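PDB 6G49: protein-glutamine gamma-glutamyltransferase from Pseudomonas aeruginosa PAO1, which displays transglutaminase activity in vitro through its periplasmic domain, joining protein glutamine and lysine side chains, and is critical for viability, possibly through the cell wall. Local coordinates for residues Thr35-Ala47 with Ala75-Gln88. Numbering follows the deposited sequence. Where two conformers were deposited one is given.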
# COMPACT_ATOMS: atom_id res chain seq x y z
N THR A 35 19.09 -3.40 -2.85
CA THR A 35 17.74 -3.90 -3.17
C THR A 35 16.71 -3.31 -2.20
O THR A 35 16.99 -3.14 -1.00
CB THR A 35 17.69 -5.43 -3.05
OG1 THR A 35 18.57 -5.98 -4.03
CG2 THR A 35 16.31 -6.02 -3.24
N GLY A 36 15.54 -2.95 -2.70
CA GLY A 36 14.52 -2.37 -1.81
C GLY A 36 13.48 -1.63 -2.63
O GLY A 36 13.53 -1.62 -3.90
N LEU A 37 12.47 -1.09 -1.94
CA LEU A 37 11.46 -0.32 -2.56
C LEU A 37 12.05 0.99 -3.05
O LEU A 37 12.83 1.59 -2.35
CB LEU A 37 10.35 0.06 -1.57
CG LEU A 37 9.44 -1.08 -1.14
CD1 LEU A 37 8.59 -0.60 0.04
CD2 LEU A 37 8.56 -1.51 -2.30
N SER A 38 11.53 1.48 -4.17
CA SER A 38 11.89 2.81 -4.63
C SER A 38 10.63 3.65 -4.78
O SER A 38 9.54 3.21 -4.38
CB SER A 38 12.64 2.70 -5.91
OG SER A 38 11.78 2.36 -6.91
N GLU A 39 10.81 4.88 -5.29
CA GLU A 39 9.78 5.89 -5.26
C GLU A 39 8.72 5.64 -6.34
O GLU A 39 7.67 6.31 -6.33
CB GLU A 39 10.33 7.30 -5.42
CG GLU A 39 10.90 7.57 -6.78
CD GLU A 39 12.18 6.87 -7.17
OE1 GLU A 39 12.96 6.46 -6.26
OE2 GLU A 39 12.44 6.80 -8.40
N SER A 40 8.96 4.71 -7.26
CA SER A 40 7.98 4.45 -8.33
C SER A 40 7.90 2.94 -8.55
O SER A 40 8.77 2.13 -8.07
CB SER A 40 8.33 5.20 -9.58
OG SER A 40 9.45 4.59 -10.18
N MET A 41 6.84 2.52 -9.19
CA MET A 41 6.80 1.15 -9.62
C MET A 41 5.79 0.93 -10.73
O MET A 41 4.70 1.47 -10.80
CB MET A 41 6.42 0.23 -8.47
CG MET A 41 5.09 0.57 -7.92
SD MET A 41 4.88 -0.55 -6.58
CE MET A 41 3.63 -1.59 -7.30
N ALA A 42 6.25 0.07 -11.64
CA ALA A 42 5.42 -0.48 -12.65
C ALA A 42 4.94 -1.84 -12.18
O ALA A 42 5.68 -2.49 -11.45
CB ALA A 42 6.22 -0.61 -13.90
N PRO A 43 3.73 -2.29 -12.56
CA PRO A 43 3.32 -3.69 -12.35
C PRO A 43 4.45 -4.59 -12.87
O PRO A 43 4.93 -4.44 -14.02
CB PRO A 43 1.97 -3.78 -13.06
CG PRO A 43 1.43 -2.38 -12.90
CD PRO A 43 2.64 -1.51 -13.18
N GLY A 44 4.91 -5.48 -12.00
CA GLY A 44 6.09 -6.31 -12.26
C GLY A 44 7.27 -5.97 -11.36
O GLY A 44 8.13 -6.80 -11.05
N ASP A 45 7.37 -4.73 -10.90
CA ASP A 45 8.53 -4.31 -10.20
C ASP A 45 8.53 -4.88 -8.79
O ASP A 45 9.61 -5.20 -8.27
CB ASP A 45 8.71 -2.80 -10.04
CG ASP A 45 9.10 -2.10 -11.34
OD1 ASP A 45 9.53 -2.80 -12.27
OD2 ASP A 45 8.89 -0.88 -11.45
N ILE A 46 7.36 -5.08 -8.17
CA ILE A 46 7.33 -5.62 -6.82
C ILE A 46 7.59 -7.13 -6.88
O ILE A 46 8.16 -7.70 -5.95
CB ILE A 46 6.04 -5.26 -6.04
CG1 ILE A 46 5.80 -3.76 -6.09
CG2 ILE A 46 6.17 -5.76 -4.59
CD1 ILE A 46 6.98 -2.96 -5.64
N ALA A 47 7.17 -7.77 -7.96
CA ALA A 47 7.43 -9.17 -8.19
C ALA A 47 8.95 -9.40 -8.19
O ALA A 47 9.48 -10.42 -7.69
CB ALA A 47 6.75 -9.61 -9.44
N ALA A 75 5.40 1.98 3.85
CA ALA A 75 6.62 2.72 3.53
C ALA A 75 6.31 4.06 2.92
O ALA A 75 6.80 5.11 3.39
CB ALA A 75 7.51 1.92 2.62
N LEU A 76 5.52 4.06 1.83
CA LEU A 76 5.22 5.33 1.15
C LEU A 76 3.90 5.15 0.41
O LEU A 76 3.39 4.06 0.28
CB LEU A 76 6.33 5.73 0.18
CG LEU A 76 6.48 4.91 -1.09
CD1 LEU A 76 7.16 5.78 -2.16
CD2 LEU A 76 7.26 3.62 -0.85
N THR A 77 3.36 6.26 -0.12
CA THR A 77 2.25 6.22 -1.07
C THR A 77 2.73 6.73 -2.41
O THR A 77 3.68 7.53 -2.50
CB THR A 77 0.99 7.01 -0.68
OG1 THR A 77 1.16 8.41 -0.97
CG2 THR A 77 0.57 6.78 0.76
N MET A 78 2.05 6.22 -3.44
CA MET A 78 2.29 6.62 -4.82
C MET A 78 0.97 7.18 -5.37
O MET A 78 0.01 6.45 -5.52
CB MET A 78 2.78 5.41 -5.61
CG MET A 78 4.14 4.92 -5.07
SD MET A 78 4.76 3.54 -6.06
CE MET A 78 6.14 3.07 -5.01
N GLU A 79 0.98 8.49 -5.63
CA GLU A 79 -0.20 9.23 -6.01
C GLU A 79 -0.24 9.61 -7.48
O GLU A 79 -1.27 10.19 -7.90
CB GLU A 79 -0.31 10.48 -5.13
CG GLU A 79 -0.68 10.16 -3.69
CD GLU A 79 -0.49 11.32 -2.72
OE1 GLU A 79 0.63 11.80 -2.67
OE2 GLU A 79 -1.48 11.68 -2.05
N ARG A 80 0.82 9.41 -8.23
CA ARG A 80 0.89 9.83 -9.63
C ARG A 80 0.89 8.57 -10.50
O ARG A 80 1.65 7.66 -10.24
CB ARG A 80 2.20 10.56 -9.92
CG ARG A 80 2.24 11.87 -9.16
CD ARG A 80 3.53 12.58 -9.47
NE ARG A 80 3.42 13.96 -9.07
CZ ARG A 80 4.47 14.75 -8.89
NH1 ARG A 80 5.69 14.26 -9.02
NH2 ARG A 80 4.28 16.02 -8.55
N PHE A 81 -0.00 8.52 -11.47
CA PHE A 81 -0.00 7.42 -12.42
C PHE A 81 0.17 7.96 -13.83
O PHE A 81 -0.68 8.75 -14.26
CB PHE A 81 -1.30 6.64 -12.36
CG PHE A 81 -1.32 5.46 -13.30
CD1 PHE A 81 -0.37 4.46 -13.18
CD2 PHE A 81 -2.29 5.37 -14.29
CE1 PHE A 81 -0.35 3.39 -14.06
CE2 PHE A 81 -2.28 4.30 -15.16
CZ PHE A 81 -1.36 3.27 -14.99
N ASP A 82 1.19 7.49 -14.57
CA ASP A 82 1.52 8.07 -15.91
C ASP A 82 1.08 7.16 -17.04
O ASP A 82 1.41 7.44 -18.18
CB ASP A 82 2.99 8.43 -16.04
CG ASP A 82 3.92 7.23 -16.10
OD1 ASP A 82 3.43 6.11 -16.09
OD2 ASP A 82 5.12 7.48 -16.18
N GLY A 83 0.31 6.12 -16.74
CA GLY A 83 -0.13 5.15 -17.71
C GLY A 83 0.72 3.89 -17.70
O GLY A 83 0.29 2.88 -18.28
N ARG A 84 1.90 3.94 -17.08
CA ARG A 84 2.84 2.78 -16.91
C ARG A 84 3.17 2.56 -15.41
O ARG A 84 3.02 1.47 -14.85
CB ARG A 84 4.15 3.01 -17.68
CG ARG A 84 4.76 4.40 -17.51
CD ARG A 84 6.21 4.65 -17.93
NE ARG A 84 6.87 5.60 -17.04
CZ ARG A 84 7.91 6.33 -17.37
NH1 ARG A 84 8.78 6.72 -16.46
NH2 ARG A 84 8.10 6.67 -18.64
N ARG A 85 3.61 3.61 -14.75
CA ARG A 85 4.19 3.53 -13.41
C ARG A 85 3.39 4.42 -12.47
O ARG A 85 2.88 5.47 -12.86
CB ARG A 85 5.64 4.02 -13.34
CG ARG A 85 6.61 3.35 -14.30
CD ARG A 85 7.99 3.98 -14.17
NE ARG A 85 8.69 3.59 -12.94
CZ ARG A 85 9.16 2.37 -12.64
NH1 ARG A 85 9.05 1.35 -13.48
NH2 ARG A 85 9.77 2.19 -11.48
N TRP A 86 3.28 3.93 -11.23
CA TRP A 86 2.83 4.70 -10.11
C TRP A 86 4.05 5.32 -9.42
O TRP A 86 5.15 4.69 -9.36
CB TRP A 86 2.05 3.82 -9.15
CG TRP A 86 0.70 3.41 -9.66
CD1 TRP A 86 0.37 2.35 -10.45
CD2 TRP A 86 -0.52 4.14 -9.47
NE1 TRP A 86 -0.95 2.38 -10.77
CE2 TRP A 86 -1.54 3.45 -10.16
CE3 TRP A 86 -0.82 5.30 -8.75
CZ2 TRP A 86 -2.86 3.87 -10.15
CZ3 TRP A 86 -2.14 5.71 -8.75
CH2 TRP A 86 -3.15 5.02 -9.44
N ALA A 87 3.92 6.58 -8.97
CA ALA A 87 5.08 7.26 -8.41
C ALA A 87 4.70 8.19 -7.27
O ALA A 87 3.59 8.74 -7.21
CB ALA A 87 5.82 8.07 -9.46
N GLN A 88 5.66 8.33 -6.38
CA GLN A 88 5.55 9.27 -5.24
C GLN A 88 5.46 10.72 -5.77
O GLN A 88 6.20 11.08 -6.71
CB GLN A 88 6.80 9.17 -4.33
CG GLN A 88 6.77 10.02 -3.10
CD GLN A 88 8.00 9.80 -2.24
OE1 GLN A 88 9.14 9.88 -2.72
NE2 GLN A 88 7.72 9.42 -1.00
O HOH W 1 10.60 0.51 -9.52
O HOH W 2 10.21 -1.34 -14.38
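A two-residue edge strand, S40-M41, is added antiparallel to A87-W86 of the β-hairpin 72-87, and the pairing illustrates how a short strand is secured by side chains as well as by backbone. M41 and W86 form the hydrogen-bonded pair, M41 N giving to W86 O at 2.8 Å and W86 N to M41 O at 2.9 Å. Next to it, S40 and A87 make a non-hydrogen-bonded pair, beyond which Q88 N gives to E39 O at 2.9 Å. On the face of S40 and A87 lies the guanidinium of R85. R85 NE and R85 NH2 grip S40 OG side-on, the hydroxyl oxygen lying in the guanidinium plane, the bond from R85 NH2 being the shorter at 2.7 Å. The R85 chain bends at chi3 (73°), folding the group back so that one face covers M41 CA and A42 N.

D45 meets the same guanidinium obliquely in a salt bridge, R85 NH1 to D45 OD2 3.0 Å, with the two planes 45° apart; the hydrogen bonds from R85 NH1 and NH2 to D45 OD2 are both weak. A42 N also donates to D45 OD2 at 2.8 Å, from above the carboxylate plane, tying the acid to the type II turn A42-D45 that leads into helix 45-50. A water accepts from R85 NH2 and donates to both S40 O and D45 OD2, so it bridges the strand backbone and the charged pair.

The M41 and W86 face turns inward to helix 243-256, which begins at C243, the probable nucleophile of the transglutaminase-like Cys-His-Asp triad. Here, in the conformers described, the M41 and M78 side chains cross at about a right angle, M41 CG resting 3.5 Å from M78 SD, while M41 also touches A244 and W86 packs on A251. The M41 side chain comes within about 6 Å of that of C243 without touching it.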